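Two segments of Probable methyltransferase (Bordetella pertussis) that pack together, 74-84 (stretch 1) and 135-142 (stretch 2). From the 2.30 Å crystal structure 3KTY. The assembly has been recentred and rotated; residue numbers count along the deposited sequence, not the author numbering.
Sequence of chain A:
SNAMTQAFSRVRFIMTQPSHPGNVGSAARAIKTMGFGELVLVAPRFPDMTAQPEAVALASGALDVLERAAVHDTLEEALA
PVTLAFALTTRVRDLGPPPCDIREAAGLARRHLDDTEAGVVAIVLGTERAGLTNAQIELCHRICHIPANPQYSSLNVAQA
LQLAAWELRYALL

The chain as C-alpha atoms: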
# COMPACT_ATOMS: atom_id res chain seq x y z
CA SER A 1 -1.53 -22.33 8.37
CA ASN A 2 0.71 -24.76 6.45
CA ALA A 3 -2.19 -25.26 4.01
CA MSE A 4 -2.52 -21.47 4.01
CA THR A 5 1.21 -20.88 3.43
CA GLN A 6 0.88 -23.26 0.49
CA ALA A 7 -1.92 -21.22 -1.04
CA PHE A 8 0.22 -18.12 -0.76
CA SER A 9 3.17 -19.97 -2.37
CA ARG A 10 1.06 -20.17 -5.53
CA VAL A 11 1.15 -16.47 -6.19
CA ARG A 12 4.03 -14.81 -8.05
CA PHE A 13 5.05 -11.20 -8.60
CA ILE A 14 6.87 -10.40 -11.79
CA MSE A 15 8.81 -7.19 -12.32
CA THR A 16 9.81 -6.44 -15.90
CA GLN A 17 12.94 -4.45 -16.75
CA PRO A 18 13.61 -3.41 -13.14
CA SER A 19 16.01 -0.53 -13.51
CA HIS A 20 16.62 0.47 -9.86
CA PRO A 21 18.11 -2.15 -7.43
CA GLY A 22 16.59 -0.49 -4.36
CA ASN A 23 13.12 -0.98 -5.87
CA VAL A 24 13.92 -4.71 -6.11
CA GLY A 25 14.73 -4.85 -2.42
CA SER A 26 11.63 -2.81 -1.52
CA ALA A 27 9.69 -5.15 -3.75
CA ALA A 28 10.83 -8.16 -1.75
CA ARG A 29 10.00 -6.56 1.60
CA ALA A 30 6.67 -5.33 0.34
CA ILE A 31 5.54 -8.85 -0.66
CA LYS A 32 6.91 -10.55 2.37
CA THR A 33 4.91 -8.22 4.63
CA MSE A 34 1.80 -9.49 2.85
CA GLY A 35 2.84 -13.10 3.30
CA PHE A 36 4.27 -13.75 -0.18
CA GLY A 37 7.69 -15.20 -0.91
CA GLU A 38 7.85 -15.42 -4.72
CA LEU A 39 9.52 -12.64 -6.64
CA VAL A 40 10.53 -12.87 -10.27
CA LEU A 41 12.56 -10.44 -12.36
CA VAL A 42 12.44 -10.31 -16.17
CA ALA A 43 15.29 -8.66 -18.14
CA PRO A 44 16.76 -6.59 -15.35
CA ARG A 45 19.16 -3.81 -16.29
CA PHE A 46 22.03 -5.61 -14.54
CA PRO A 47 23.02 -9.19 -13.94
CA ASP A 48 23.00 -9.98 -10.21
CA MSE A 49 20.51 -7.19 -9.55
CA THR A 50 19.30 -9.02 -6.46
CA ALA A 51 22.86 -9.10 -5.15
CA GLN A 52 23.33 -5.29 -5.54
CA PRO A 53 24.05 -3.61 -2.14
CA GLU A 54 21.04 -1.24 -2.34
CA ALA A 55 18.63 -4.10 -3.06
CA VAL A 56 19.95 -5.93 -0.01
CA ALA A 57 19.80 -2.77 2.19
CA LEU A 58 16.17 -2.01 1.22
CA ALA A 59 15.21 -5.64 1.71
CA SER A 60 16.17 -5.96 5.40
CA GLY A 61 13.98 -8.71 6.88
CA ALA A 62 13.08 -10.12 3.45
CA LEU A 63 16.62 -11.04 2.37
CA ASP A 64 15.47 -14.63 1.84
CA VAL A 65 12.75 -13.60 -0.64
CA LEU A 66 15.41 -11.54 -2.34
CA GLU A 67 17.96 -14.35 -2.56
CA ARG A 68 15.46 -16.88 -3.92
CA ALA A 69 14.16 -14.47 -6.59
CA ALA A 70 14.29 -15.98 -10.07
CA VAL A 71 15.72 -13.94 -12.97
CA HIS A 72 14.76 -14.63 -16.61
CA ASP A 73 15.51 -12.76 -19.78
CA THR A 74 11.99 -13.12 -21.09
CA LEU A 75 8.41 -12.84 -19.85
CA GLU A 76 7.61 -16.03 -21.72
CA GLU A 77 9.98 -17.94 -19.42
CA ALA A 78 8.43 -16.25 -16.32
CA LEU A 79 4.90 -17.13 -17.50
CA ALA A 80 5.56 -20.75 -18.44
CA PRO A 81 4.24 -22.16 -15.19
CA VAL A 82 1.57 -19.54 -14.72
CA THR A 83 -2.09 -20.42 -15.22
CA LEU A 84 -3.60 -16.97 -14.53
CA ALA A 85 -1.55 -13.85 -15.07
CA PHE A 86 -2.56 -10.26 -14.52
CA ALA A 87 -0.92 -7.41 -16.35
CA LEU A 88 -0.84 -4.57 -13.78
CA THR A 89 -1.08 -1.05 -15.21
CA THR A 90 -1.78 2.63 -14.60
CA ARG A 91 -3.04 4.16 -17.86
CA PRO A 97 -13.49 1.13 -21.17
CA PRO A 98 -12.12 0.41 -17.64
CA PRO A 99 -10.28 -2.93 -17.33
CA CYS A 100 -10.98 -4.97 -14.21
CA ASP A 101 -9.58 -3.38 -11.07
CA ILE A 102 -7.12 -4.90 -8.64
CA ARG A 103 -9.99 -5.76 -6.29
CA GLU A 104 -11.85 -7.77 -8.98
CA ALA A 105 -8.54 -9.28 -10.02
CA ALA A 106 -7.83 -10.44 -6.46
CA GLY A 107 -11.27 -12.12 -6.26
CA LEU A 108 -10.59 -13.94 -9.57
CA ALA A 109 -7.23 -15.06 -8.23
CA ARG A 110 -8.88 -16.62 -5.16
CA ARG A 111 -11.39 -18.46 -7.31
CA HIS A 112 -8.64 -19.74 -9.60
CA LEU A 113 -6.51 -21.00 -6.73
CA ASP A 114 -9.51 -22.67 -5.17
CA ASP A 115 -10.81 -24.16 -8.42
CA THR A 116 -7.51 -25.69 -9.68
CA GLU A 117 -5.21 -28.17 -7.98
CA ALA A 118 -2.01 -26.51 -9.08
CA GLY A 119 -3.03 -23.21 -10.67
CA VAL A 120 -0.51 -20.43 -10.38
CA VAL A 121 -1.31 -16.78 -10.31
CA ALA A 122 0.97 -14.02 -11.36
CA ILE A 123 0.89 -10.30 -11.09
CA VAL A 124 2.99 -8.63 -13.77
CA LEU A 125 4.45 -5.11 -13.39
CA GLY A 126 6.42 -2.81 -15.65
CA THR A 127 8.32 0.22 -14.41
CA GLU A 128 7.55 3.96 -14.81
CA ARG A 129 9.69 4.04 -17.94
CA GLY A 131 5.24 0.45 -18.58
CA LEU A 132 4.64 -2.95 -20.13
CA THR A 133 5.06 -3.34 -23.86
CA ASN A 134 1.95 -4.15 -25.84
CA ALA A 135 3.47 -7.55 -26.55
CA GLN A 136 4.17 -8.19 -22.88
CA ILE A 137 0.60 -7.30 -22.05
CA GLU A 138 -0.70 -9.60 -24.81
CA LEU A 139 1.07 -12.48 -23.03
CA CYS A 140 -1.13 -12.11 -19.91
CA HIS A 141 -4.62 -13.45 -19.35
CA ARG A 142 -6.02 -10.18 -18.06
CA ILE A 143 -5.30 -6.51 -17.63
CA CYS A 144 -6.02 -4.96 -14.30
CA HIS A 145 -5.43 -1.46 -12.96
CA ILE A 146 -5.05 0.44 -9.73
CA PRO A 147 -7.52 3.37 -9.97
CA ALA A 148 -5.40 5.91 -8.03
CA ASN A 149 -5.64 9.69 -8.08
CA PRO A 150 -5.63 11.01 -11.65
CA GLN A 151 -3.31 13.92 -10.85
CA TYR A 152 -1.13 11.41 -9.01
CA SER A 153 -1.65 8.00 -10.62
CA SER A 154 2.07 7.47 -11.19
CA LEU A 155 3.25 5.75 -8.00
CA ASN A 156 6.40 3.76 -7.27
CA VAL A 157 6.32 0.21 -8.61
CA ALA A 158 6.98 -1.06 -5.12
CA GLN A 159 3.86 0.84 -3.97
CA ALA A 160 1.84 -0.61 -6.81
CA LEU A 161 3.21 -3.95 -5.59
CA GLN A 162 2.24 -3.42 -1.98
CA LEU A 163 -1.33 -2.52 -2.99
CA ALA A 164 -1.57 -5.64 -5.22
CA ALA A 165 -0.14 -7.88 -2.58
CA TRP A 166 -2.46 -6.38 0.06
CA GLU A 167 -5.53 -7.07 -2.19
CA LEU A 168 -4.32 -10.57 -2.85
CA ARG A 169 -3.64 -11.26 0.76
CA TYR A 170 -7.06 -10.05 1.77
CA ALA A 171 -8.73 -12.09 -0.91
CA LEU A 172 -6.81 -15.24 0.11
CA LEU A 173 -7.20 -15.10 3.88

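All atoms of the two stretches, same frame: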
# COMPACT_ATOMS: atom_id res chain seq x y z
N THR A 74 13.22 -13.33 -20.36
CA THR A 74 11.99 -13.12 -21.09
C THR A 74 10.74 -13.35 -20.22
O THR A 74 10.77 -14.10 -19.25
CB THR A 74 11.92 -14.09 -22.28
OG1 THR A 74 11.63 -15.42 -21.79
CG2 THR A 74 13.25 -14.09 -23.12
N LEU A 75 9.63 -12.73 -20.62
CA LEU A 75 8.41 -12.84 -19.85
C LEU A 75 7.80 -14.22 -20.14
O LEU A 75 7.23 -14.90 -19.27
CB LEU A 75 7.46 -11.67 -20.18
CG LEU A 75 6.13 -11.58 -19.37
CD1 LEU A 75 6.30 -11.51 -17.84
CD2 LEU A 75 5.25 -10.44 -19.83
N GLU A 76 7.98 -14.67 -21.36
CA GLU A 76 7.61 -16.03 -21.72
C GLU A 76 8.11 -17.06 -20.71
O GLU A 76 7.33 -17.86 -20.20
CB GLU A 76 8.11 -16.38 -23.13
CG GLU A 76 7.33 -15.69 -24.25
CD GLU A 76 7.90 -14.34 -24.69
OE1 GLU A 76 8.71 -13.75 -23.94
OE2 GLU A 76 7.54 -13.87 -25.80
N GLU A 77 9.42 -17.07 -20.44
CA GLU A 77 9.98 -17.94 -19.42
C GLU A 77 9.27 -17.80 -18.05
O GLU A 77 8.89 -18.80 -17.39
CB GLU A 77 11.46 -17.65 -19.25
CG GLU A 77 12.18 -18.67 -18.34
CD GLU A 77 12.28 -20.09 -19.01
OE1 GLU A 77 11.87 -20.27 -20.18
OE2 GLU A 77 12.79 -21.03 -18.36
N ALA A 78 9.08 -16.54 -17.62
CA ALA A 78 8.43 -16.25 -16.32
C ALA A 78 6.95 -16.71 -16.26
O ALA A 78 6.46 -17.18 -15.22
CB ALA A 78 8.59 -14.80 -15.94
N LEU A 79 6.28 -16.65 -17.39
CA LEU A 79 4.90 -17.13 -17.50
C LEU A 79 4.72 -18.63 -17.74
O LEU A 79 3.61 -19.16 -17.55
CB LEU A 79 4.14 -16.34 -18.56
CG LEU A 79 4.08 -14.87 -18.12
CD1 LEU A 79 3.24 -14.02 -19.02
CD2 LEU A 79 3.56 -14.82 -16.70
N ALA A 80 5.77 -19.34 -18.12
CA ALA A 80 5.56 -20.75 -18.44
C ALA A 80 4.75 -21.49 -17.37
O ALA A 80 3.81 -22.17 -17.70
CB ALA A 80 6.86 -21.49 -18.76
N PRO A 81 5.09 -21.35 -16.08
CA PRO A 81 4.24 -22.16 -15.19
C PRO A 81 2.97 -21.43 -14.72
O PRO A 81 2.22 -21.92 -13.89
CB PRO A 81 5.15 -22.47 -13.99
CG PRO A 81 6.40 -21.59 -14.16
CD PRO A 81 6.17 -20.68 -15.34
N VAL A 82 2.67 -20.28 -15.28
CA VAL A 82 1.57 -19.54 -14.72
C VAL A 82 0.27 -19.86 -15.42
O VAL A 82 0.21 -19.80 -16.63
CB VAL A 82 1.84 -18.04 -14.78
CG1 VAL A 82 0.59 -17.27 -14.32
CG2 VAL A 82 3.07 -17.71 -13.91
N THR A 83 -0.78 -20.15 -14.65
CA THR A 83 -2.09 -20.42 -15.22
C THR A 83 -3.04 -19.22 -15.31
O THR A 83 -3.96 -19.23 -16.11
CB THR A 83 -2.80 -21.63 -14.55
OG1 THR A 83 -2.94 -21.39 -13.14
CG2 THR A 83 -2.01 -22.89 -14.76
N LEU A 84 -2.79 -18.20 -14.50
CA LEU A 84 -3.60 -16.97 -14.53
C LEU A 84 -2.70 -15.76 -14.22
O LEU A 84 -2.16 -15.63 -13.11
CB LEU A 84 -4.76 -17.05 -13.52
CG LEU A 84 -5.58 -15.75 -13.42
CD1 LEU A 84 -6.18 -15.37 -14.77
CD2 LEU A 84 -6.67 -15.80 -12.30
N ALA A 135 3.20 -6.13 -26.40
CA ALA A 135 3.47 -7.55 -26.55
C ALA A 135 3.60 -8.26 -25.22
O ALA A 135 3.26 -9.43 -25.11
CB ALA A 135 4.73 -7.74 -27.38
N GLN A 136 4.10 -7.58 -24.20
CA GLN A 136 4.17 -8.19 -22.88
C GLN A 136 2.76 -8.33 -22.31
O GLN A 136 2.35 -9.40 -21.81
CB GLN A 136 5.08 -7.36 -21.98
CG GLN A 136 6.54 -7.43 -22.41
CD GLN A 136 7.50 -6.67 -21.49
OE1 GLN A 136 7.24 -5.52 -21.08
NE2 GLN A 136 8.63 -7.32 -21.19
N ILE A 137 1.99 -7.27 -22.43
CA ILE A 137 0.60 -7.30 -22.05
C ILE A 137 -0.19 -8.40 -22.76
O ILE A 137 -0.95 -9.12 -22.13
CB ILE A 137 -0.05 -5.93 -22.28
CG1 ILE A 137 0.55 -4.93 -21.28
CG2 ILE A 137 -1.57 -6.02 -22.14
CD1 ILE A 137 0.11 -3.49 -21.49
N GLU A 138 0.02 -8.55 -24.06
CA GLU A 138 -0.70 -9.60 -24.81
C GLU A 138 -0.43 -11.01 -24.28
O GLU A 138 -1.25 -11.90 -24.46
CB GLU A 138 -0.47 -9.54 -26.33
CG GLU A 138 -1.59 -10.26 -27.10
CD GLU A 138 -1.38 -10.39 -28.63
OE1 GLU A 138 -0.37 -9.87 -29.16
OE2 GLU A 138 -2.24 -11.02 -29.30
N LEU A 139 0.71 -11.19 -23.61
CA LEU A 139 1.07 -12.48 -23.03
C LEU A 139 0.28 -12.82 -21.76
O LEU A 139 0.31 -13.96 -21.31
CB LEU A 139 2.56 -12.52 -22.72
CG LEU A 139 3.56 -12.49 -23.89
CD1 LEU A 139 5.00 -12.54 -23.37
CD2 LEU A 139 3.30 -13.63 -24.89
N CYS A 140 -0.40 -11.85 -21.17
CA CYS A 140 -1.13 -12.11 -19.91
C CYS A 140 -2.59 -12.46 -20.15
O CYS A 140 -3.14 -12.19 -21.21
CB CYS A 140 -1.03 -10.90 -18.98
SG CYS A 140 0.64 -10.44 -18.58
N HIS A 141 -3.23 -13.07 -19.16
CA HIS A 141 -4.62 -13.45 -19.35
C HIS A 141 -5.53 -12.24 -19.24
O HIS A 141 -6.46 -12.09 -20.02
CB HIS A 141 -5.04 -14.54 -18.36
CG HIS A 141 -4.22 -15.79 -18.50
ND1 HIS A 141 -3.04 -15.98 -17.82
CD2 HIS A 141 -4.41 -16.90 -19.25
CE1 HIS A 141 -2.53 -17.16 -18.14
NE2 HIS A 141 -3.35 -17.74 -19.00
N ARG A 142 -5.21 -11.36 -18.30
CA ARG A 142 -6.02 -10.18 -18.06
C ARG A 142 -5.19 -8.95 -17.81
O ARG A 142 -4.00 -9.05 -17.42
CB ARG A 142 -6.89 -10.40 -16.83
CG ARG A 142 -7.85 -11.54 -16.97
CD ARG A 142 -9.08 -11.10 -17.71
NE ARG A 142 -10.21 -11.82 -17.15
CZ ARG A 142 -11.22 -11.26 -16.49
NH1 ARG A 142 -12.18 -12.04 -16.03
NH2 ARG A 142 -11.29 -9.94 -16.33
O HOH W 1 9.89 -10.34 -22.39

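The two stretches pack mainly through apolar side chains, and no direct hydrogen bond joins them. The backbones come near at Leu75 CA to Gln136 CA, 7.0 Å, and at Leu84 CA to His141 CA, 6.1 Å. Stretch 1 carries a short helix from Leu75, then a type I turn from Leu79 to Val82. Thr74 caps the helix: its OG1 accepts from Glu77 N at 3.1 Å. Stretch 2 enters as the last part of a helix and continues as loop.

Ala135 and Ile137 make no contact with stretch 1. Gln136 is the first residue to touch. Gln136 CB lies 3.8 Å from Leu75 CD2, and Gln136 O is 3.7 Å from Leu75 CD2. Water 1 bridges them, accepting from Leu75 N at 3.0 Å, and weakly from Gln136 NE2 at 3.5 Å.

Leu139 has the largest area covered by stretch 1. Its CB points toward that stretch, and its side chain meets three residues. Leu139 CD1 is 4.1 Å from Leu75 CB. Leu139 CD1 is also 3.7 Å from Glu76 CD, so the carboxylate end of Glu76 makes a van der Waals contact. Leu139 CB is 4.0 Å from Leu79 CD1. Leu75 and Leu79 are one helical turn apart, which lets both reach this one leucine.

Cys140 extends the apolar patch slightly, with SG 4.4 Å from Leu79 CD1.

His141 meets the far end of stretch 1. Thr83 O lies over one face of the imidazole, 3.2 Å from His141 CE1. Thr83 O is also 3.3 Å from His141 NE2, but the angle is too poor for a hydrogen bond. Val82 O sits near the ring plane, at the edge, 4.1 Å from His141 CE1. Leu84 CB points away from stretch 2, yet its side chain end returns: Leu84 CD1 is 3.9 Å from His141 CB.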